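Local coordinates for packaging protein UL32 (Human herpesvirus 8 type M, PDB 6XF9) that forms a zinc-binding pentameric ring required for herpesviral packaging and probably directs new capsids to nuclear replication compartments where viral DNA is cleaved and packaged, at residues L83-C88 with H130-K135; F153-F158 with V418-F423; H305-K310 with P344-P349. All coordinates share one frame; numbering follows the deposited sequence.

Interaction 1. Residues L83-C88 with H130-K135. With ZN (zinc ion), chain O.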
# COMPACT_ATOMS: atom_id res chain seq x y z
N LEU D 83 3.83 -29.99 -33.03
CA LEU D 83 3.90 -28.54 -33.13
C LEU D 83 2.61 -27.95 -33.68
O LEU D 83 2.24 -26.81 -33.34
CB LEU D 83 5.09 -28.16 -34.01
CG LEU D 83 5.47 -26.71 -34.14
CD1 LEU D 83 5.70 -26.17 -32.75
CD2 LEU D 83 6.73 -26.57 -34.99
N TYR D 84 1.91 -28.70 -34.53
CA TYR D 84 0.67 -28.25 -35.16
C TYR D 84 -0.54 -29.01 -34.62
O TYR D 84 -1.56 -29.11 -35.29
CB TYR D 84 0.77 -28.37 -36.68
CG TYR D 84 1.66 -27.30 -37.24
CD1 TYR D 84 3.01 -27.47 -37.28
CD2 TYR D 84 1.14 -26.10 -37.67
CE1 TYR D 84 3.84 -26.45 -37.77
CE2 TYR D 84 1.95 -25.10 -38.15
CZ TYR D 84 3.28 -25.28 -38.18
OH TYR D 84 4.10 -24.29 -38.66
N ALA D 85 -0.43 -29.52 -33.41
CA ALA D 85 -1.50 -30.25 -32.77
C ALA D 85 -1.91 -29.57 -31.46
O ALA D 85 -1.06 -28.98 -30.78
CB ALA D 85 -1.09 -31.70 -32.49
N PRO D 86 -3.19 -29.62 -31.10
CA PRO D 86 -3.61 -29.05 -29.82
C PRO D 86 -3.08 -29.85 -28.66
O PRO D 86 -2.55 -30.95 -28.80
CB PRO D 86 -5.13 -29.11 -29.87
CG PRO D 86 -5.43 -30.20 -30.86
CD PRO D 86 -4.33 -30.15 -31.87
N HIS D 87 -3.13 -29.23 -27.50
CA HIS D 87 -2.84 -29.88 -26.19
C HIS D 87 -4.12 -30.67 -25.54
O HIS D 87 -5.17 -30.18 -25.05
CB HIS D 87 -2.70 -28.82 -25.15
CG HIS D 87 -1.34 -28.29 -24.93
ND1 HIS D 87 -0.90 -27.13 -25.53
CD2 HIS D 87 -0.37 -28.67 -24.08
CE1 HIS D 87 0.32 -26.86 -25.11
NE2 HIS D 87 0.66 -27.78 -24.23
N CYS D 88 -4.06 -31.96 -25.64
CA CYS D 88 -5.22 -32.69 -25.16
C CYS D 88 -4.86 -34.14 -24.94
O CYS D 88 -3.69 -34.53 -25.05
CB CYS D 88 -6.39 -32.52 -26.12
SG CYS D 88 -5.98 -32.86 -27.82
N HIS D 130 7.41 -33.27 -22.93
CA HIS D 130 8.39 -33.25 -24.02
C HIS D 130 7.79 -32.71 -25.31
O HIS D 130 8.38 -31.84 -25.97
CB HIS D 130 8.98 -34.64 -24.24
CG HIS D 130 9.93 -34.71 -25.38
ND1 HIS D 130 11.24 -34.30 -25.28
CD2 HIS D 130 9.77 -35.15 -26.66
CE1 HIS D 130 11.84 -34.47 -26.44
NE2 HIS D 130 10.97 -34.98 -27.30
N PHE D 131 6.61 -33.18 -25.68
CA PHE D 131 6.07 -32.85 -26.99
C PHE D 131 5.16 -31.63 -27.00
O PHE D 131 4.95 -31.05 -28.07
CB PHE D 131 5.31 -34.04 -27.56
CG PHE D 131 6.19 -35.17 -28.00
CD1 PHE D 131 6.97 -35.04 -29.13
CD2 PHE D 131 6.26 -36.35 -27.29
CE1 PHE D 131 7.80 -36.06 -29.53
CE2 PHE D 131 7.08 -37.37 -27.69
CZ PHE D 131 7.85 -37.22 -28.82
N PHE D 132 4.59 -31.23 -25.85
CA PHE D 132 3.57 -30.18 -25.89
C PHE D 132 3.80 -29.02 -24.94
O PHE D 132 3.75 -27.86 -25.37
CB PHE D 132 2.20 -30.81 -25.63
CG PHE D 132 1.78 -31.76 -26.68
CD1 PHE D 132 1.16 -31.30 -27.83
CD2 PHE D 132 2.05 -33.11 -26.56
CE1 PHE D 132 0.76 -32.18 -28.83
CE2 PHE D 132 1.66 -34.00 -27.55
CZ PHE D 132 1.02 -33.52 -28.70
N VAL D 133 4.07 -29.28 -23.67
CA VAL D 133 4.27 -28.17 -22.75
C VAL D 133 5.61 -27.50 -23.04
O VAL D 133 5.67 -26.30 -23.37
CB VAL D 133 4.18 -28.64 -21.29
CG1 VAL D 133 4.36 -27.45 -20.35
CG2 VAL D 133 2.89 -29.36 -21.03
N GLN D 134 6.71 -28.27 -22.96
CA GLN D 134 8.03 -27.67 -23.07
C GLN D 134 8.57 -27.65 -24.50
O GLN D 134 9.41 -26.78 -24.81
CB GLN D 134 9.04 -28.41 -22.18
CG GLN D 134 8.55 -28.75 -20.77
CD GLN D 134 8.43 -27.54 -19.84
OE1 GLN D 134 8.26 -26.40 -20.28
NE2 GLN D 134 8.50 -27.80 -18.53
N LYS D 135 8.08 -28.54 -25.37
CA LYS D 135 8.52 -28.60 -26.78
C LYS D 135 10.03 -28.74 -26.97
O LYS D 135 10.66 -27.89 -27.60
CB LYS D 135 8.00 -27.39 -27.55
CG LYS D 135 6.48 -27.27 -27.59
CD LYS D 135 6.04 -26.07 -28.41
CE LYS D 135 4.53 -25.95 -28.44
NZ LYS D 135 3.95 -25.78 -27.08
ZN ZN O . 12.39 -33.64 -23.71

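Interaction 2. Residues F153-F158 with V418-F423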
# COMPACT_ATOMS: atom_id res chain seq x y z
N PHE D 153 10.09 -23.22 -15.74
CA PHE D 153 9.95 -23.30 -14.29
C PHE D 153 8.51 -23.02 -13.86
O PHE D 153 7.87 -23.84 -13.20
CB PHE D 153 10.93 -22.31 -13.65
CG PHE D 153 10.89 -22.30 -12.15
CD1 PHE D 153 11.56 -23.28 -11.42
CD2 PHE D 153 10.20 -21.30 -11.46
CE1 PHE D 153 11.53 -23.28 -10.04
CE2 PHE D 153 10.18 -21.28 -10.09
CZ PHE D 153 10.84 -22.28 -9.37
N LEU D 154 7.98 -21.86 -14.26
CA LEU D 154 6.61 -21.48 -13.93
C LEU D 154 5.60 -22.52 -14.42
O LEU D 154 4.64 -22.85 -13.72
CB LEU D 154 6.29 -20.11 -14.53
CG LEU D 154 7.04 -18.94 -13.91
CD1 LEU D 154 6.70 -17.66 -14.59
CD2 LEU D 154 6.62 -18.83 -12.47
N LYS D 155 5.79 -23.03 -15.64
CA LYS D 155 4.85 -24.02 -16.14
C LYS D 155 4.86 -25.26 -15.27
O LYS D 155 3.81 -25.70 -14.79
CB LYS D 155 5.16 -24.35 -17.60
CG LYS D 155 4.50 -23.39 -18.56
CD LYS D 155 4.79 -23.72 -19.99
CE LYS D 155 6.06 -23.05 -20.43
NZ LYS D 155 6.37 -23.42 -21.84
N SER D 156 6.05 -25.81 -15.00
CA SER D 156 6.15 -27.01 -14.17
C SER D 156 5.47 -26.81 -12.82
O SER D 156 4.70 -27.67 -12.36
CB SER D 156 7.63 -27.36 -13.94
OG SER D 156 8.31 -27.66 -15.13
N GLU D 157 5.73 -25.67 -12.16
CA GLU D 157 5.18 -25.44 -10.83
C GLU D 157 3.66 -25.48 -10.86
O GLU D 157 3.03 -26.20 -10.08
CB GLU D 157 5.67 -24.11 -10.27
CG GLU D 157 7.16 -24.12 -10.02
CD GLU D 157 7.54 -25.11 -8.92
OE1 GLU D 157 7.12 -24.88 -7.75
OE2 GLU D 157 8.25 -26.11 -9.23
N PHE D 158 3.05 -24.72 -11.77
CA PHE D 158 1.59 -24.68 -11.76
C PHE D 158 0.96 -25.96 -12.30
O PHE D 158 -0.18 -26.25 -11.97
CB PHE D 158 1.07 -23.48 -12.51
CG PHE D 158 1.13 -22.23 -11.71
CD1 PHE D 158 2.34 -21.64 -11.42
CD2 PHE D 158 -0.05 -21.65 -11.23
CE1 PHE D 158 2.40 -20.46 -10.67
CE2 PHE D 158 -0.01 -20.47 -10.48
CZ PHE D 158 1.22 -19.88 -10.20
N VAL D 418 2.35 -16.35 -23.76
CA VAL D 418 0.92 -16.67 -23.70
C VAL D 418 0.71 -18.12 -23.29
O VAL D 418 -0.19 -18.43 -22.50
CB VAL D 418 0.24 -16.37 -25.04
CG1 VAL D 418 -1.10 -17.01 -25.07
CG2 VAL D 418 0.09 -14.89 -25.23
N GLN D 419 1.55 -19.04 -23.79
CA GLN D 419 1.41 -20.43 -23.34
C GLN D 419 1.55 -20.51 -21.83
O GLN D 419 0.77 -21.19 -21.15
CB GLN D 419 2.42 -21.35 -24.04
CG GLN D 419 2.13 -22.84 -23.79
CD GLN D 419 3.39 -23.74 -23.83
OE1 GLN D 419 4.52 -23.28 -23.65
NE2 GLN D 419 3.18 -25.03 -24.07
N THR D 420 2.55 -19.82 -21.27
CA THR D 420 2.78 -19.92 -19.83
C THR D 420 1.61 -19.36 -19.04
O THR D 420 1.17 -19.96 -18.06
CB THR D 420 4.08 -19.22 -19.43
OG1 THR D 420 5.18 -19.87 -20.07
CG2 THR D 420 4.27 -19.28 -17.94
N LEU D 421 1.10 -18.19 -19.45
CA LEU D 421 -0.04 -17.62 -18.75
C LEU D 421 -1.26 -18.51 -18.84
O LEU D 421 -2.02 -18.63 -17.88
CB LEU D 421 -0.35 -16.23 -19.29
CG LEU D 421 0.70 -15.20 -18.89
CD1 LEU D 421 0.45 -13.94 -19.64
CD2 LEU D 421 0.63 -14.97 -17.40
N VAL D 422 -1.44 -19.21 -19.95
CA VAL D 422 -2.59 -20.10 -20.05
C VAL D 422 -2.48 -21.22 -19.02
O VAL D 422 -3.47 -21.59 -18.38
CB VAL D 422 -2.71 -20.64 -21.48
CG1 VAL D 422 -3.70 -21.78 -21.54
CG2 VAL D 422 -3.10 -19.51 -22.42
N PHE D 423 -1.27 -21.75 -18.82
CA PHE D 423 -1.08 -22.82 -17.82
C PHE D 423 -1.18 -22.30 -16.40
O PHE D 423 -1.60 -23.04 -15.50
CB PHE D 423 0.25 -23.51 -18.05
CG PHE D 423 0.17 -24.58 -19.06
CD1 PHE D 423 -0.46 -25.77 -18.75
CD2 PHE D 423 0.62 -24.38 -20.34
CE1 PHE D 423 -0.59 -26.76 -19.69
CE2 PHE D 423 0.48 -25.37 -21.29
CZ PHE D 423 -0.13 -26.56 -20.96

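Interaction 3. Residues H305-K310 with P344-P349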
# COMPACT_ATOMS: atom_id res chain seq x y z
N HIS D 305 -10.30 -35.37 -35.11
CA HIS D 305 -11.21 -35.46 -36.23
C HIS D 305 -10.93 -34.39 -37.27
O HIS D 305 -10.73 -33.22 -36.92
CB HIS D 305 -12.65 -35.32 -35.75
CG HIS D 305 -13.66 -35.74 -36.77
ND1 HIS D 305 -13.87 -35.05 -37.94
CD2 HIS D 305 -14.52 -36.78 -36.79
CE1 HIS D 305 -14.82 -35.65 -38.64
NE2 HIS D 305 -15.24 -36.70 -37.96
N PRO D 306 -10.99 -34.76 -38.56
CA PRO D 306 -10.45 -33.88 -39.61
C PRO D 306 -11.24 -32.61 -39.84
O PRO D 306 -10.68 -31.66 -40.40
CB PRO D 306 -10.46 -34.77 -40.86
CG PRO D 306 -10.42 -36.17 -40.32
CD PRO D 306 -11.25 -36.12 -39.07
N GLU D 307 -12.54 -32.58 -39.54
CA GLU D 307 -13.32 -31.38 -39.83
C GLU D 307 -13.75 -30.61 -38.58
O GLU D 307 -14.53 -29.67 -38.69
CB GLU D 307 -14.51 -31.73 -40.72
CG GLU D 307 -15.06 -33.08 -40.41
CD GLU D 307 -16.06 -33.59 -41.44
OE1 GLU D 307 -16.63 -32.77 -42.19
OE2 GLU D 307 -16.27 -34.83 -41.49
N ALA D 308 -13.22 -30.97 -37.40
CA ALA D 308 -13.59 -30.22 -36.20
C ALA D 308 -13.06 -28.79 -36.24
O ALA D 308 -13.86 -27.86 -36.00
CB ALA D 308 -13.12 -30.96 -34.94
N PRO D 309 -11.78 -28.52 -36.57
CA PRO D 309 -11.32 -27.13 -36.61
C PRO D 309 -12.19 -26.20 -37.44
O PRO D 309 -12.61 -25.13 -36.98
CB PRO D 309 -9.91 -27.27 -37.18
CG PRO D 309 -9.43 -28.55 -36.65
CD PRO D 309 -10.64 -29.46 -36.67
N LYS D 310 -12.48 -26.59 -38.68
CA LYS D 310 -13.26 -25.71 -39.52
C LYS D 310 -14.72 -25.70 -39.11
O LYS D 310 -15.39 -24.67 -39.23
CB LYS D 310 -13.11 -26.13 -40.97
CG LYS D 310 -13.20 -24.97 -41.94
CD LYS D 310 -13.67 -25.42 -43.32
CE LYS D 310 -14.61 -24.37 -43.94
NZ LYS D 310 -13.89 -23.14 -44.40
N PRO D 344 -24.94 -28.44 -40.99
CA PRO D 344 -24.95 -29.32 -42.17
C PRO D 344 -23.59 -29.40 -42.86
O PRO D 344 -23.38 -30.33 -43.66
CB PRO D 344 -26.00 -28.69 -43.08
CG PRO D 344 -26.23 -27.29 -42.56
CD PRO D 344 -25.43 -27.09 -41.30
N TYR D 345 -22.69 -28.46 -42.58
CA TYR D 345 -21.33 -28.43 -43.11
C TYR D 345 -20.45 -29.56 -42.59
O TYR D 345 -19.32 -29.71 -43.05
CB TYR D 345 -20.66 -27.09 -42.77
CG TYR D 345 -21.00 -26.55 -41.38
CD1 TYR D 345 -20.26 -26.90 -40.25
CD2 TYR D 345 -22.08 -25.68 -41.21
CE1 TYR D 345 -20.60 -26.41 -38.99
CE2 TYR D 345 -22.41 -25.19 -39.97
CZ TYR D 345 -21.68 -25.55 -38.86
OH TYR D 345 -22.05 -25.03 -37.62
N VAL D 346 -20.93 -30.35 -41.62
CA VAL D 346 -20.16 -31.47 -41.09
C VAL D 346 -20.70 -32.72 -41.77
O VAL D 346 -21.89 -33.03 -41.67
CB VAL D 346 -20.28 -31.56 -39.56
CG1 VAL D 346 -19.48 -32.76 -39.03
CG2 VAL D 346 -19.83 -30.27 -38.89
N SER D 347 -19.82 -33.44 -42.49
CA SER D 347 -20.26 -34.65 -43.17
C SER D 347 -20.39 -35.79 -42.17
O SER D 347 -21.47 -36.38 -42.01
CB SER D 347 -19.32 -34.99 -44.32
OG SER D 347 -18.22 -35.78 -43.89
N ASP D 348 -19.28 -36.13 -41.49
CA ASP D 348 -19.27 -37.21 -40.50
C ASP D 348 -20.36 -36.97 -39.45
O ASP D 348 -20.25 -36.05 -38.62
CB ASP D 348 -17.92 -37.30 -39.79
CG ASP D 348 -17.83 -38.51 -38.88
OD1 ASP D 348 -18.89 -39.01 -38.42
OD2 ASP D 348 -16.69 -38.93 -38.54
N PRO D 349 -21.40 -37.81 -39.42
CA PRO D 349 -22.47 -37.62 -38.43
C PRO D 349 -22.05 -37.90 -36.99
O PRO D 349 -22.77 -37.50 -36.08
CB PRO D 349 -23.56 -38.58 -38.90
CG PRO D 349 -22.81 -39.66 -39.61
CD PRO D 349 -21.62 -39.01 -40.25

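Interaction 1. Residues L83-C88 with H130-K135
The C-terminal end of helix 124-133, which carries the histidine of a zinc site made of three cysteines and one histidine, packs here against the loop that joins helices 71-83 and 89-106. His130 holds the metal through ND1, 2.0 Å from the zinc, and Cys52, Cys55 and Cys136 complete the site; its NE2 is bonded to the hydroxyl of Tyr75. In His130 CG is anti to the backbone N (chi1 177°), which places CD2 over the centre of the Phe131 ring, 3.4 Å above that plane. The contact itself is carried by Phe132 and His87, whose side chains reach past one another from opposing segments. Phe132 points toward the loop, and its CE1 lies 3.5 Å from the carbonyl O of Pro86 and 4.1 Å from CB of Ala85, the methyl meeting the ring at its edge. The His87 ring lies alongside the root of Phe132, with NE2 3.7 Å from Phe132 CB, the two ring planes inclined at 53°. The helix end is closed by Lys135, which has positive phi; its chain runs straight through CD and turns at the last torsion (chi4 60°), so that NZ donates to the carbonyl O of Phe132 at 2.7 Å, in the carbonyl plane. The ammonium stands 4.8 Å, NZ to NE2, from the imidazole of His87, a proximity that would tend to disfavour protonation of that ring. Helix 297-304 covers Pro86 and Cys88, the latter the N-cap residue of helix 89-106. On the other segment, helix 71-83 packs against Phe131 and Phe132, while Ile159 and Gln152 of helix 145-164 touch Val133 and Gln134.

Interaction 2. Residues F153-F158 with V418-F423
Two helix segments of this largely helical protein, 153-158 and 418-423, run nearly parallel, their axes crossing at 18° with a closest approach of 9.2 Å. Lys155 spans the gap. Its CG is anti to the carbonyl carbon, and the chain bends at chi3 (-88°), turning NZ to Gln419; as a whole the side chain lies nearly perpendicular to those of Gln419 and Thr420. Gln419 starts with CG anti to its backbone N and stays extended, presenting OE1 to the lysine; NE2 of the same amide is bonded to the carbonyl O of Val133. The methylenes of Lys155 pass beside the threonine, CE lying 3.3 Å from Thr420 OG1, a hydroxyl bonded to the carbonyl O of Glu416. The other branch of Thr420, CG2, rests 4.0 Å from CB of Leu154. Farther along the pair, Lys155 CD approaches CD2 of the Phe423 ring at 4.2 Å. The buried ammonium also forms a salt bridge with Glu416, whose carboxylate would balance its charge. Lys155 NZ donates to Gln419 OE1 at 2.6 Å, approaching from above the amide carbonyl plane, 39° out of it.

Interaction 3. Residues H305-K310 with P344-P349
Glu307 OE2 is the best-held polar atom of this contact, gripped by two donors from the facing loop: the hydroxyl OG of Ser347 at 3.2 Å, on the syn lone pair, and the backbone N of Asp348 at 3.3 Å, from above the carboxylate plane. The other oxygen, OE1, takes a third bond from the backbone N of Ser347, also 3.3 Å away and again above the plane, so the carboxylate clasps two successive N-H groups. Glu307 reaches across with its chain extended beyond CG, while Ser347 OG lies between its own N and carbonyl carbon (chi1 87°), turned to meet OE2. Beside this clasp runs a His-carboxylate hydrogen bond. His305 NE2 donates to Asp348 OD2 at 2.7 Å, close to the imidazole plane but from above the carboxylate, the two flat groups being turned 46° apart. The other ring nitrogen, ND1, accepts the backbone N-H of Glu307 at 3.2 Å, nearly straight at 173°; this fixes the ring's rotation and leaves NE2 to face the aspartate. With ND1 accepting and NE2 donating, the pattern is consistent with a neutral ring protonated on NE2, which the aspartate would polarise. Asp348 is the N-cap of helix 349-357, its OD1 capping the N of Leu350. The type I turn from His305 to Ala308 links helix 297-304 to helix 308-321, with Glu307 as the latter's N-cap. Leu351 of helix 349-357 packs against His305, Glu307 and Val346, and Tyr345 lies against helix 308-321, its hydroxyl bonded to Glu318.

Overall arrangement
From the N terminus, interaction 1 comes first, closing a loop of 41 residues, largely helical, between 83-88 and 130-135. Helix 145-164 follows, and its segment 153-158 opens interaction 2, which closes 259 residues later on helix 416-430 and so joins early and late parts of the chain. Interaction 3 is nested within that span and closes a loop of 33 residues. Interactions 1 and 2 touch, their centres about 13 Å apart, bringing helices 124-133, 145-164 and 416-430 together. Interaction 3 lies across the chain's centre from interaction 2, about 32 Å between centres, and joins the N-terminal ends of helices 308-321 and 349-357 nearer the periphery.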